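Local coordinates for protein Syntaxin1 (Monosiga brevicollis, PDB 2XHE) that probably acts as a SNAP receptor of the syntaxin family, binding other SNARE proteins in membrane fusion, at residues 72-77 and 163-168; 44-49 and 133-138; 58-63 and 149-154. One frame throughout, in Å; residues are numbered along the deposited sequence.

Contact 1: 72-77 and 163-168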
ATOM      1  N   THR B  72     -26.135  20.977  19.945  1.00140.87           N
ATOM      2  CA  THR B  72     -26.421  22.093  19.046  1.00147.82           C
ATOM      3  C   THR B  72     -27.897  22.464  19.098  1.00154.07           C
ATOM      4  O   THR B  72     -28.314  23.484  18.545  1.00157.26           O
ATOM      5  CB  THR B  72     -26.031  21.777  17.582  1.00148.48           C
ATOM      6  OG1 THR B  72     -26.789  20.655  17.108  1.00142.34           O
ATOM      7  CG2 THR B  72     -24.527  21.487  17.462  1.00145.94           C
ATOM      8  N   GLU B  73     -28.678  21.625  19.770  1.00154.98           N
ATOM      9  CA  GLU B  73     -30.107  21.852  19.933  1.00154.48           C
ATOM     10  C   GLU B  73     -30.376  22.697  21.181  1.00158.78           C
ATOM     11  O   GLU B  73     -31.391  23.392  21.262  1.00168.93           O
ATOM     12  CB  GLU B  73     -30.847  20.512  20.004  1.00154.20           C
ATOM     13  CG  GLU B  73     -32.358  20.600  19.838  1.00158.41           C
ATOM     14  CD  GLU B  73     -33.029  19.235  19.842  1.00159.88           C
ATOM     15  OE1 GLU B  73     -32.435  18.272  19.304  1.00151.87           O
ATOM     16  OE2 GLU B  73     -34.154  19.126  20.384  1.00164.65           O
ATOM     17  N   SER B  74     -29.463  22.642  22.148  1.00151.83           N
ATOM     18  CA  SER B  74     -29.572  23.478  23.341  1.00147.26           C
ATOM     19  C   SER B  74     -29.154  24.917  23.049  1.00151.94           C
ATOM     20  O   SER B  74     -29.011  25.726  23.962  1.00153.29           O
ATOM     21  CB  SER B  74     -28.760  22.905  24.506  1.00135.89           C
ATOM     22  OG  SER B  74     -29.428  21.815  25.115  1.00126.89           O
ATOM     23  N   LEU B  75     -28.950  25.229  21.773  1.00154.64           N
ATOM     24  CA  LEU B  75     -28.771  26.613  21.361  1.00164.18           C
ATOM     25  C   LEU B  75     -30.151  27.240  21.223  1.00177.17           C
ATOM     26  O   LEU B  75     -31.041  26.668  20.591  1.00173.70           O
ATOM     27  CB  LEU B  75     -27.993  26.705  20.047  1.00164.61           C
ATOM     28  CG  LEU B  75     -27.729  28.119  19.514  1.00162.87           C
ATOM     29  CD1 LEU B  75     -26.377  28.208  18.809  1.00154.75           C
ATOM     30  CD2 LEU B  75     -28.859  28.577  18.596  1.00164.27           C
ATOM     31  N   VAL B  76     -30.317  28.416  21.824  1.00192.44           N
ATOM     32  CA  VAL B  76     -31.623  29.066  21.959  1.00202.50           C
ATOM     33  C   VAL B  76     -32.709  28.063  22.401  1.00207.46           C
ATOM     34  O   VAL B  76     -32.636  27.511  23.504  1.00203.74           O
ATOM     35  CB  VAL B  76     -32.013  29.900  20.688  1.00219.22           C
ATOM     36  CG1 VAL B  76     -32.187  29.016  19.455  1.00218.58           C
ATOM     37  CG2 VAL B  76     -33.258  30.742  20.946  1.00220.41           C
ATOM     38  N   ALA B  77     -33.706  27.833  21.553  1.00210.73           N
ATOM     39  CA  ALA B  77     -34.738  26.838  21.827  1.00210.10           C
ATOM     40  C   ALA B  77     -35.602  27.180  23.039  1.00213.51           C
ATOM     41  O   ALA B  77     -35.745  26.369  23.951  1.00218.77           O
ATOM     42  CB  ALA B  77     -34.114  25.455  21.989  1.00206.16           C
ATOM     43  N   ARG B 163     -16.400  24.712  23.040  1.00136.70           N
ATOM     44  CA  ARG B 163     -15.806  25.939  22.521  1.00142.46           C
ATOM     45  C   ARG B 163     -16.895  26.933  22.118  1.00148.85           C
ATOM     46  O   ARG B 163     -16.778  28.129  22.382  1.00152.04           O
ATOM     47  CB  ARG B 163     -14.876  25.627  21.343  1.00141.63           C
ATOM     48  CG  ARG B 163     -14.314  26.847  20.624  1.00145.19           C
ATOM     49  CD  ARG B 163     -13.072  26.495  19.797  1.00151.70           C
ATOM     50  NE  ARG B 163     -13.127  25.146  19.231  1.00152.25           N
ATOM     51  CZ  ARG B 163     -13.873  24.796  18.187  1.00152.12           C
ATOM     52  NH1 ARG B 163     -14.651  25.691  17.588  1.00156.18           N
ATOM     53  NH2 ARG B 163     -13.852  23.545  17.749  1.00144.35           N
ATOM     54  N   ARG B 164     -17.957  26.431  21.490  1.00148.98           N
ATOM     55  CA  ARG B 164     -19.084  27.275  21.099  1.00153.14           C
ATOM     56  C   ARG B 164     -20.141  27.376  22.204  1.00158.83           C
ATOM     57  O   ARG B 164     -21.039  28.215  22.135  1.00161.07           O
ATOM     58  CB  ARG B 164     -19.719  26.782  19.793  1.00150.57           C
ATOM     59  CG  ARG B 164     -20.255  25.361  19.848  1.00149.87           C
ATOM     60  CD  ARG B 164     -21.339  25.133  18.799  1.00152.06           C
ATOM     61  NE  ARG B 164     -20.894  25.443  17.442  1.00154.60           N
ATOM     62  CZ  ARG B 164     -20.581  24.531  16.522  1.00150.35           C
ATOM     63  NH1 ARG B 164     -20.190  24.915  15.314  1.00143.72           N
ATOM     64  NH2 ARG B 164     -20.664  23.238  16.807  1.00148.06           N
ATOM     65  N   TYR B 165     -20.026  26.520  23.218  1.00156.65           N
ATOM     66  CA  TYR B 165     -20.899  26.561  24.392  1.00147.67           C
ATOM     67  C   TYR B 165     -20.383  27.619  25.348  1.00136.97           C
ATOM     68  O   TYR B 165     -20.810  27.702  26.495  1.00121.66           O
ATOM     69  CB  TYR B 165     -20.896  25.213  25.105  1.00148.87           C
ATOM     70  CG  TYR B 165     -22.257  24.592  25.310  1.00151.30           C
ATOM     71  CD1 TYR B 165     -22.958  24.041  24.245  1.00152.44           C
ATOM     72  CD2 TYR B 165     -22.823  24.526  26.572  1.00156.23           C
ATOM     73  CE1 TYR B 165     -24.194  23.458  24.429  1.00159.44           C
ATOM     74  CE2 TYR B 165     -24.055  23.947  26.769  1.00166.21           C
ATOM     75  CZ  TYR B 165     -24.739  23.413  25.694  1.00170.93           C
ATOM     76  OH  TYR B 165     -25.975  22.835  25.890  1.00181.34           O
ATOM     77  N   GLY B 166     -19.430  28.404  24.865  1.00142.70           N
ATOM     78  CA  GLY B 166     -18.895  29.520  25.613  1.00144.28           C
ATOM     79  C   GLY B 166     -18.912  30.745  24.730  1.00149.31           C
ATOM     80  O   GLY B 166     -19.110  31.856  25.207  1.00153.70           O
ATOM     81  N   GLU B 167     -18.715  30.533  23.431  1.00155.98           N
ATOM     82  CA  GLU B 167     -18.707  31.624  22.459  1.00167.91           C
ATOM     83  C   GLU B 167     -20.114  32.136  22.174  1.00176.71           C
ATOM     84  O   GLU B 167     -20.481  33.239  22.579  1.00175.84           O
ATOM     85  CB  GLU B 167     -18.056  31.179  21.147  1.00170.89           C
ATOM     86  CG  GLU B 167     -16.544  31.011  21.212  1.00176.60           C
ATOM     87  CD  GLU B 167     -15.950  30.552  19.888  1.00179.06           C
ATOM     88  OE1 GLU B 167     -16.729  30.271  18.950  1.00180.55           O
ATOM     89  OE2 GLU B 167     -14.705  30.470  19.786  1.00176.25           O
ATOM     90  N   ASN B 168     -20.897  31.327  21.466  1.00194.79           N
ATOM     91  CA  ASN B 168     -22.240  31.724  21.053  1.00196.87           C
ATOM     92  C   ASN B 168     -23.323  31.429  22.096  1.00191.39           C
ATOM     93  O   ASN B 168     -24.500  31.299  21.749  1.00193.44           O
ATOM     94  CB  ASN B 168     -22.611  31.074  19.710  1.00199.84           C
ATOM     95  CG  ASN B 168     -21.788  31.611  18.546  1.00197.24           C
ATOM     96  OD1 ASN B 168     -21.013  32.556  18.695  1.00196.45           O
ATOM     97  ND2 ASN B 168     -21.961  31.007  17.375  1.00194.68           N
TER

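Contact 2: 44-49 and 133-138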
ATOM      1  N   ALA B  44     -14.601 -19.762  24.399  1.00 98.19           N
ATOM      2  CA  ALA B  44     -15.967 -19.247  24.449  1.00104.74           C
ATOM      3  C   ALA B  44     -16.082 -17.891  25.146  1.00103.59           C
ATOM      4  O   ALA B  44     -16.710 -16.969  24.625  1.00106.26           O
ATOM      5  CB  ALA B  44     -16.894 -20.259  25.097  1.00107.22           C
ATOM      6  N   ASP B  45     -15.482 -17.762  26.322  1.00 95.65           N
ATOM      7  CA  ASP B  45     -15.568 -16.492  27.030  1.00 89.21           C
ATOM      8  C   ASP B  45     -14.905 -15.371  26.246  1.00 92.87           C
ATOM      9  O   ASP B  45     -15.417 -14.254  26.212  1.00 90.76           O
ATOM     10  CB  ASP B  45     -14.970 -16.578  28.431  1.00 97.89           C
ATOM     11  CG  ASP B  45     -15.439 -15.438  29.329  1.00122.48           C
ATOM     12  OD1 ASP B  45     -16.264 -14.609  28.875  1.00122.55           O
ATOM     13  OD2 ASP B  45     -14.993 -15.374  30.495  1.00138.41           O
ATOM     14  N   PHE B  46     -13.764 -15.669  25.620  1.00 97.68           N
ATOM     15  CA  PHE B  46     -13.039 -14.671  24.832  1.00 94.52           C
ATOM     16  C   PHE B  46     -13.861 -14.087  23.669  1.00 88.89           C
ATOM     17  O   PHE B  46     -14.034 -12.865  23.573  1.00 83.84           O
ATOM     18  CB  PHE B  46     -11.707 -15.231  24.327  1.00 96.10           C
ATOM     19  CG  PHE B  46     -11.039 -14.366  23.296  1.00 94.42           C
ATOM     20  CD1 PHE B  46     -10.281 -13.271  23.675  1.00 95.56           C
ATOM     21  CD2 PHE B  46     -11.176 -14.642  21.945  1.00 91.77           C
ATOM     22  CE1 PHE B  46      -9.670 -12.470  22.728  1.00 92.00           C
ATOM     23  CE2 PHE B  46     -10.570 -13.847  20.997  1.00 91.35           C
ATOM     24  CZ  PHE B  46      -9.815 -12.759  21.388  1.00 92.59           C
ATOM     25  N   PHE B  47     -14.370 -14.944  22.789  1.00 81.56           N
ATOM     26  CA  PHE B  47     -15.155 -14.444  21.657  1.00 88.33           C
ATOM     27  C   PHE B  47     -16.391 -13.675  22.118  1.00 88.92           C
ATOM     28  O   PHE B  47     -16.947 -12.851  21.377  1.00 86.86           O
ATOM     29  CB  PHE B  47     -15.512 -15.567  20.690  1.00 78.78           C
ATOM     30  CG  PHE B  47     -14.350 -16.042  19.886  1.00 81.99           C
ATOM     31  CD1 PHE B  47     -14.028 -15.427  18.684  1.00 81.23           C
ATOM     32  CD2 PHE B  47     -13.553 -17.081  20.342  1.00 80.03           C
ATOM     33  CE1 PHE B  47     -12.952 -15.855  17.940  1.00 77.71           C
ATOM     34  CE2 PHE B  47     -12.476 -17.515  19.604  1.00 79.32           C
ATOM     35  CZ  PHE B  47     -12.176 -16.900  18.396  1.00 82.25           C
ATOM     36  N   ASN B  48     -16.797 -13.961  23.353  1.00 74.59           N
ATOM     37  CA  ASN B  48     -17.819 -13.215  24.062  1.00 66.35           C
ATOM     38  C   ASN B  48     -17.419 -11.758  24.295  1.00 79.02           C
ATOM     39  O   ASN B  48     -18.177 -10.834  23.982  1.00 75.71           O
ATOM     40  CB  ASN B  48     -18.029 -13.875  25.410  1.00 85.13           C
ATOM     41  CG  ASN B  48     -19.442 -14.320  25.627  1.00 99.60           C
ATOM     42  OD1 ASN B  48     -20.053 -14.951  24.759  1.00100.98           O
ATOM     43  ND2 ASN B  48     -19.976 -14.009  26.805  1.00101.32           N
ATOM     44  N   ARG B  49     -16.230 -11.554  24.866  1.00 82.86           N
ATOM     45  CA  ARG B  49     -15.763 -10.206  25.155  1.00 87.08           C
ATOM     46  C   ARG B  49     -15.643  -9.391  23.873  1.00 94.90           C
ATOM     47  O   ARG B  49     -16.018  -8.216  23.842  1.00 99.26           O
ATOM     48  CB  ARG B  49     -14.404 -10.196  25.864  1.00 93.42           C
ATOM     49  CG  ARG B  49     -14.116 -11.349  26.798  1.00 96.19           C
ATOM     50  CD  ARG B  49     -12.974 -10.965  27.728  1.00 92.10           C
ATOM     51  NE  ARG B  49     -13.468 -10.116  28.801  1.00 94.40           N
ATOM     52  CZ  ARG B  49     -13.823 -10.585  29.993  1.00106.31           C
ATOM     53  NH1 ARG B  49     -13.695 -11.885  30.240  1.00104.43           N
ATOM     54  NH2 ARG B  49     -14.289  -9.768  30.938  1.00106.04           N
ATOM     55  N   LEU B 133      -3.266 -17.780  20.685  1.00 95.46           N
ATOM     56  CA  LEU B 133      -2.623 -16.519  21.044  1.00 91.51           C
ATOM     57  C   LEU B 133      -2.532 -15.544  19.861  1.00 89.87           C
ATOM     58  O   LEU B 133      -2.649 -14.329  20.040  1.00 88.94           O
ATOM     59  CB  LEU B 133      -1.244 -16.775  21.673  1.00 85.46           C
ATOM     60  CG  LEU B 133      -0.414 -15.552  22.072  1.00 90.38           C
ATOM     61  CD1 LEU B 133      -1.190 -14.640  22.992  1.00 92.05           C
ATOM     62  CD2 LEU B 133       0.874 -15.985  22.731  1.00102.45           C
ATOM     63  N   ARG B 134      -2.336 -16.077  18.657  1.00 80.90           N
ATOM     64  CA  ARG B 134      -2.333 -15.249  17.454  1.00 77.06           C
ATOM     65  C   ARG B 134      -3.662 -14.511  17.281  1.00 81.41           C
ATOM     66  O   ARG B 134      -3.679 -13.291  17.079  1.00 74.97           O
ATOM     67  CB  ARG B 134      -2.030 -16.094  16.218  1.00 81.67           C
ATOM     68  CG  ARG B 134      -0.572 -16.531  16.092  1.00 90.04           C
ATOM     69  CD  ARG B 134      -0.387 -17.463  14.902  1.00 88.82           C
ATOM     70  NE  ARG B 134      -0.949 -16.882  13.687  1.00 82.19           N
ATOM     71  CZ  ARG B 134      -1.505 -17.590  12.709  1.00 78.23           C
ATOM     72  NH1 ARG B 134      -1.577 -18.911  12.803  1.00 80.27           N
ATOM     73  NH2 ARG B 134      -1.998 -16.972  11.644  1.00 69.72           N
ATOM     74  N   ILE B 135      -4.765 -15.263  17.362  1.00 77.86           N
ATOM     75  CA  ILE B 135      -6.116 -14.712  17.279  1.00 72.07           C
ATOM     76  C   ILE B 135      -6.366 -13.680  18.369  1.00 78.63           C
ATOM     77  O   ILE B 135      -6.855 -12.586  18.102  1.00 85.14           O
ATOM     78  CB  ILE B 135      -7.179 -15.824  17.379  1.00 76.48           C
ATOM     79  CG1 ILE B 135      -7.255 -16.599  16.065  1.00 74.98           C
ATOM     80  CG2 ILE B 135      -8.551 -15.250  17.720  1.00 72.35           C
ATOM     81  CD1 ILE B 135      -7.877 -17.965  16.195  1.00 65.71           C
ATOM     82  N   ARG B 136      -6.026 -14.031  19.601  1.00 78.84           N
ATOM     83  CA  ARG B 136      -6.187 -13.103  20.711  1.00 88.19           C
ATOM     84  C   ARG B 136      -5.469 -11.779  20.444  1.00 85.67           C
ATOM     85  O   ARG B 136      -6.014 -10.703  20.693  1.00 81.51           O
ATOM     86  CB  ARG B 136      -5.665 -13.728  22.008  1.00100.59           C
ATOM     87  CG  ARG B 136      -6.408 -14.980  22.455  1.00 97.05           C
ATOM     88  CD  ARG B 136      -5.764 -15.594  23.695  1.00 94.76           C
ATOM     89  NE  ARG B 136      -6.780 -16.070  24.624  1.00101.35           N
ATOM     90  CZ  ARG B 136      -7.340 -15.318  25.564  1.00 94.45           C
ATOM     91  NH1 ARG B 136      -6.965 -14.055  25.707  1.00 88.36           N
ATOM     92  NH2 ARG B 136      -8.275 -15.831  26.355  1.00 91.13           N
ATOM     93  N   GLN B 137      -4.243 -11.865  19.933  1.00 87.93           N
ATOM     94  CA  GLN B 137      -3.429 -10.680  19.686  1.00 81.94           C
ATOM     95  C   GLN B 137      -3.961  -9.792  18.566  1.00 78.21           C
ATOM     96  O   GLN B 137      -3.959  -8.571  18.704  1.00 81.34           O
ATOM     97  CB  GLN B 137      -1.976 -11.065  19.428  1.00 86.34           C
ATOM     98  CG  GLN B 137      -1.224 -11.438  20.694  1.00 92.13           C
ATOM     99  CD  GLN B 137       0.160 -12.005  20.426  1.00 90.45           C
ATOM    100  OE1 GLN B 137       0.513 -12.317  19.283  1.00 92.18           O
ATOM    101  NE2 GLN B 137       0.946 -12.152  21.488  1.00 80.70           N
ATOM    102  N   SER B 138      -4.430 -10.385  17.470  1.00 68.35           N
ATOM    103  CA  SER B 138      -5.004  -9.571  16.400  1.00 67.65           C
ATOM    104  C   SER B 138      -6.345  -8.953  16.788  1.00 78.96           C
ATOM    105  O   SER B 138      -6.637  -7.822  16.401  1.00 88.03           O
ATOM    106  CB  SER B 138      -5.101 -10.333  15.079  1.00 64.74           C
ATOM    107  OG  SER B 138      -5.651 -11.611  15.271  1.00 79.40           O
TER

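Contact 3: 58-63 and 149-154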
ATOM      1  N   GLU B  58     -20.105  -0.039  18.533  1.00 77.50           N
ATOM      2  CA  GLU B  58     -21.227   0.373  17.680  1.00 88.40           C
ATOM      3  C   GLU B  58     -22.280   1.187  18.454  1.00 95.22           C
ATOM      4  O   GLU B  58     -22.746   2.222  17.978  1.00 95.82           O
ATOM      5  CB  GLU B  58     -21.880  -0.831  16.992  1.00 92.64           C
ATOM      6  CG  GLU B  58     -20.976  -1.585  16.027  1.00116.25           C
ATOM      7  CD  GLU B  58     -21.722  -2.665  15.245  1.00141.31           C
ATOM      8  OE1 GLU B  58     -22.974  -2.638  15.220  1.00144.43           O
ATOM      9  OE2 GLU B  58     -21.053  -3.540  14.648  1.00152.80           O
ATOM     10  N   ASP B  59     -22.650   0.721  19.646  1.00 95.48           N
ATOM     11  CA  ASP B  59     -23.564   1.467  20.506  1.00 90.94           C
ATOM     12  C   ASP B  59     -23.044   2.881  20.735  1.00 87.98           C
ATOM     13  O   ASP B  59     -23.737   3.858  20.439  1.00 77.50           O
ATOM     14  CB  ASP B  59     -23.767   0.754  21.846  1.00100.41           C
ATOM     15  CG  ASP B  59     -24.715  -0.442  21.742  1.00120.53           C
ATOM     16  OD1 ASP B  59     -25.434  -0.554  20.720  1.00122.92           O
ATOM     17  OD2 ASP B  59     -24.741  -1.269  22.684  1.00123.34           O
ATOM     18  N   ILE B  60     -21.821   2.985  21.254  1.00 83.18           N
ATOM     19  CA  ILE B  60     -21.192   4.284  21.463  1.00 81.64           C
ATOM     20  C   ILE B  60     -21.230   5.147  20.194  1.00 89.12           C
ATOM     21  O   ILE B  60     -21.532   6.339  20.260  1.00 83.61           O
ATOM     22  CB  ILE B  60     -19.740   4.150  21.957  1.00 83.82           C
ATOM     23  CG1 ILE B  60     -19.685   3.374  23.270  1.00 86.01           C
ATOM     24  CG2 ILE B  60     -19.100   5.518  22.133  1.00 77.13           C
ATOM     25  CD1 ILE B  60     -18.338   3.490  23.971  1.00 79.06           C
ATOM     26  N   GLU B  61     -20.934   4.547  19.040  1.00 95.81           N
ATOM     27  CA  GLU B  61     -20.947   5.278  17.770  1.00 95.25           C
ATOM     28  C   GLU B  61     -22.272   5.981  17.511  1.00108.41           C
ATOM     29  O   GLU B  61     -22.288   7.135  17.090  1.00116.30           O
ATOM     30  CB  GLU B  61     -20.619   4.361  16.595  1.00 90.73           C
ATOM     31  CG  GLU B  61     -19.144   4.067  16.450  1.00107.54           C
ATOM     32  CD  GLU B  61     -18.784   3.575  15.067  1.00119.43           C
ATOM     33  OE1 GLU B  61     -18.440   4.423  14.213  1.00119.42           O
ATOM     34  OE2 GLU B  61     -18.846   2.346  14.838  1.00123.86           O
ATOM     35  N   GLN B  62     -23.374   5.271  17.750  1.00111.05           N
ATOM     36  CA  GLN B  62     -24.717   5.820  17.579  1.00106.61           C
ATOM     37  C   GLN B  62     -24.987   6.879  18.645  1.00104.34           C
ATOM     38  O   GLN B  62     -25.468   7.971  18.347  1.00107.70           O
ATOM     39  CB  GLN B  62     -25.763   4.706  17.672  1.00122.67           C
ATOM     40  CG  GLN B  62     -26.640   4.537  16.429  1.00143.15           C
ATOM     41  CD  GLN B  62     -25.891   3.936  15.242  1.00154.84           C
ATOM     42  OE1 GLN B  62     -24.873   3.261  15.407  1.00161.14           O
ATOM     43  NE2 GLN B  62     -26.401   4.178  14.036  1.00154.03           N
ATOM     44  N   ALA B  63     -24.664   6.544  19.890  1.00 95.30           N
ATOM     45  CA  ALA B  63     -24.810   7.461  21.015  1.00 91.28           C
ATOM     46  C   ALA B  63     -24.086   8.796  20.797  1.00 98.71           C
ATOM     47  O   ALA B  63     -24.626   9.861  21.094  1.00111.10           O
ATOM     48  CB  ALA B  63     -24.321   6.791  22.301  1.00 78.98           C
ATOM     49  N   LYS B 149     -10.244   5.369  18.120  1.00 73.27           N
ATOM     50  CA  LYS B 149     -10.761   6.145  16.996  1.00 73.41           C
ATOM     51  C   LYS B 149     -12.198   6.595  17.216  1.00 82.73           C
ATOM     52  O   LYS B 149     -12.547   7.710  16.855  1.00 91.29           O
ATOM     53  CB  LYS B 149     -10.629   5.366  15.682  1.00 84.36           C
ATOM     54  CG  LYS B 149     -11.209   6.080  14.465  1.00101.54           C
ATOM     55  CD  LYS B 149     -11.190   5.188  13.216  1.00116.59           C
ATOM     56  CE  LYS B 149      -9.770   4.987  12.656  1.00122.32           C
ATOM     57  NZ  LYS B 149      -8.952   3.946  13.358  1.00118.14           N
ATOM     58  N   VAL B 150     -13.027   5.733  17.810  1.00 92.00           N
ATOM     59  CA  VAL B 150     -14.418   6.084  18.117  1.00 92.05           C
ATOM     60  C   VAL B 150     -14.454   7.130  19.203  1.00 79.27           C
ATOM     61  O   VAL B 150     -15.185   8.112  19.106  1.00 81.55           O
ATOM     62  CB  VAL B 150     -15.292   4.876  18.582  1.00 75.73           C
ATOM     63  CG1 VAL B 150     -16.683   5.350  18.927  1.00 78.28           C
ATOM     64  CG2 VAL B 150     -15.403   3.834  17.494  1.00 84.17           C
ATOM     65  N   MET B 151     -13.663   6.917  20.241  1.00 73.92           N
ATOM     66  CA  MET B 151     -13.652   7.852  21.353  1.00 78.12           C
ATOM     67  C   MET B 151     -13.107   9.198  20.925  1.00 84.48           C
ATOM     68  O   MET B 151     -13.417  10.224  21.518  1.00 91.51           O
ATOM     69  CB  MET B 151     -12.857   7.298  22.532  1.00 70.80           C
ATOM     70  CG  MET B 151     -13.518   6.077  23.156  1.00 79.70           C
ATOM     71  SD  MET B 151     -15.311   6.280  23.399  1.00100.54           S
ATOM     72  CE  MET B 151     -15.343   7.027  25.030  1.00 66.65           C
ATOM     73  N   THR B 152     -12.293   9.194  19.884  1.00 83.16           N
ATOM     74  CA  THR B 152     -11.715  10.431  19.410  1.00 87.10           C
ATOM     75  C   THR B 152     -12.814  11.246  18.767  1.00 87.82           C
ATOM     76  O   THR B 152     -12.796  12.472  18.819  1.00 88.56           O
ATOM     77  CB  THR B 152     -10.566  10.176  18.425  1.00 87.17           C
ATOM     78  OG1 THR B 152      -9.481   9.564  19.131  1.00 93.59           O
ATOM     79  CG2 THR B 152     -10.084  11.479  17.809  1.00 80.76           C
ATOM     80  N   ARG B 153     -13.778  10.555  18.168  1.00 89.07           N
ATOM     81  CA  ARG B 153     -14.927  11.233  17.582  1.00 91.15           C
ATOM     82  C   ARG B 153     -15.712  11.900  18.704  1.00 92.71           C
ATOM     83  O   ARG B 153     -16.135  13.046  18.579  1.00 90.65           O
ATOM     84  CB  ARG B 153     -15.800  10.259  16.792  1.00 90.46           C
ATOM     85  CG  ARG B 153     -17.050  10.884  16.205  1.00107.25           C
ATOM     86  CD  ARG B 153     -16.744  12.198  15.498  1.00120.08           C
ATOM     87  NE  ARG B 153     -17.956  12.825  14.970  1.00128.25           N
ATOM     88  CZ  ARG B 153     -18.087  14.127  14.724  1.00128.53           C
ATOM     89  NH1 ARG B 153     -17.079  14.960  14.965  1.00125.86           N
ATOM     90  NH2 ARG B 153     -19.230  14.600  14.243  1.00127.50           N
ATOM     91  N   TYR B 154     -15.870  11.178  19.811  1.00 94.06           N
ATOM     92  CA  TYR B 154     -16.517  11.703  21.011  1.00 95.12           C
ATOM     93  C   TYR B 154     -15.752  12.914  21.548  1.00 95.70           C
ATOM     94  O   TYR B 154     -16.307  14.001  21.684  1.00 93.66           O
ATOM     95  CB  TYR B 154     -16.603  10.606  22.074  1.00 91.47           C
ATOM     96  CG  TYR B 154     -17.417  10.947  23.307  1.00 88.49           C
ATOM     97  CD1 TYR B 154     -18.718  11.420  23.203  1.00 89.13           C
ATOM     98  CD2 TYR B 154     -16.891  10.754  24.581  1.00 92.84           C
ATOM     99  CE1 TYR B 154     -19.469  11.717  24.342  1.00 96.12           C
ATOM    100  CE2 TYR B 154     -17.631  11.044  25.723  1.00 98.45           C
ATOM    101  CZ  TYR B 154     -18.919  11.525  25.600  1.00100.06           C
ATOM    102  OH  TYR B 154     -19.649  11.815  26.738  1.00 94.09           O
TER

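Contact 1: 72-77 and 163-168
The turn between the first two helices of the syntaxin Habc three-helix bundle meets the third helix through two pairs, S74 with Y165 and T72 with R164. Y165 is the longer reach: its phenol extends from helix 131-171 until the hydroxyl at its end comes up to S74, with OH 3.1 Å from CB of the serine. The serine approaches the ring obliquely. Although the two hydroxyls are near neighbours, they are not bonded to each other; OG of S74 stays 3.7 Å from OH of Y165. The torsion chi1 of -78° places OG opposite the serine's own carbonyl carbon, and from there it makes a weak hydrogen bond to the backbone oxygen of L70, one helical turn earlier. The second pair lies toward solvent and is looser. The methyl CG2 of T72 meets the R164 guanidinium obliquely, 4.3 Å from NH2, a van der Waals touch that asks nothing of the charge; NH2 has a weak, long ion pair with E160 on its own helix. The threonine hydroxyl likewise turns back to its own helix, where OG1 bonds weakly to Q69 O. In all, 188 Å² is buried, a light contact at a chain reversal. Two further helices complete the surroundings of the buried pair: S74 also packs on L86 of helix 80-116, while Y165 leans on R215, D218 and I219 of helix 214-237, and R215 NH2 donates a hydrogen bond to S74 O, tying the turn to that fourth helix.

Contact 2: 44-49 and 133-138
One face of the F46 ring is covered by R136, whose methylene CG stands 4.3 Å from the ring centroid and 16° off the ring normal, a CH-pi contact displaced toward the rim. At the edge of the same ring, in its plane, lies CD2 of F47, and F46 CD2 in turn sits 3.8 Å above one face of the F47 ring, so the two phenylalanines of helix 44-72 meet edge against face. The R136 guanidinium also carries F46 on one face: CD1 lies 3.9 Å above its plane, but ring and guanidinium are turned 40° apart and do not stack flat. Arginine and phenylalanine run past each other in opposite directions. F46 CG is anti to the backbone N (chi1 169°), which sends the ring across to helix 131-171 until CZ is 3.7 Å from R136 CA. Beside it, the I135 branch methyl CG2 serves both rings, approaching each obliquely, at 4.1 Å from F46 CE2 and 4.0 Å from F47 CZ. The two helices run in nearly the same direction, with local axes 11.7 Å apart, a spacing spanned by these large side chains. Helix 80-116 closes the group through I111, which touches both F46 and R136, and F47 meets an aromatic side chain of the other protein in the complex. The chemistry is therefore that of an apolar junction edged by a charge: the aliphatic part of R136 serves as hydrocarbon cover for the ring, while its polar end is directed by a hydrogen bond from NH1 to N115 OD1, with a weaker, long pairing to E114 that would probably temper the positive charge beside the aromatic face.

Contact 3: 58-63 and 149-154
V150 overlaps I60 and E61 at once, its two methyls pushed against helix 44-72 as a knob in the hole formed by I57, I60, E61 and I64. This is knobs-into-holes packing between the first and third helices of the Habc bundle, which run nearly parallel here at 18°, their local axes 9.9 Å apart. With CG1 anti to the backbone N (chi1 178°), that methyl reaches the branch methyl CG2 of I60 at 4.0 Å. Both methyls also bear on the aliphatic stem of E61, which crosses V150 at about a right angle: its CG is 3.7 Å from V150 CG1 and 3.9 Å from CG2. An alanine here would remove both methyls and would probably leave I60 CG2 and the E61 stem facing a gap between the helices. On the inner side, I60 also packs on L100 of helix 80-116, and M151 on M232 of helix 214-237, so the contact faces the bundle core on one flank and solvent, at E61, on the other. The thioether of M151 comes across I60 at about a right angle, its SD 4.1 Å from CG2 and 4.2 Å from CD1 of that isoleucine.

Overall arrangement
The three contacts follow one seam, between helix 44-72 with its following turn and helix 131-171. Along the chain the first segments come in the order 44-49, 58-63, 72-77 and their partners in the same order, 133-138, 149-154, 163-168, as expected for two helices running the same way. Contact 3 lies near the centre of the chain; contacts 1 and 2 lie on opposite sides of that centre, each with its own centre about 22 Å from that of contact 3 and about 43 Å from each other. Helix 80-116 returns alongside, completing the Habc bundle, and helix 214-237, within the SNARE region, packs near contacts 1 and 3, consistent with a closed syntaxin.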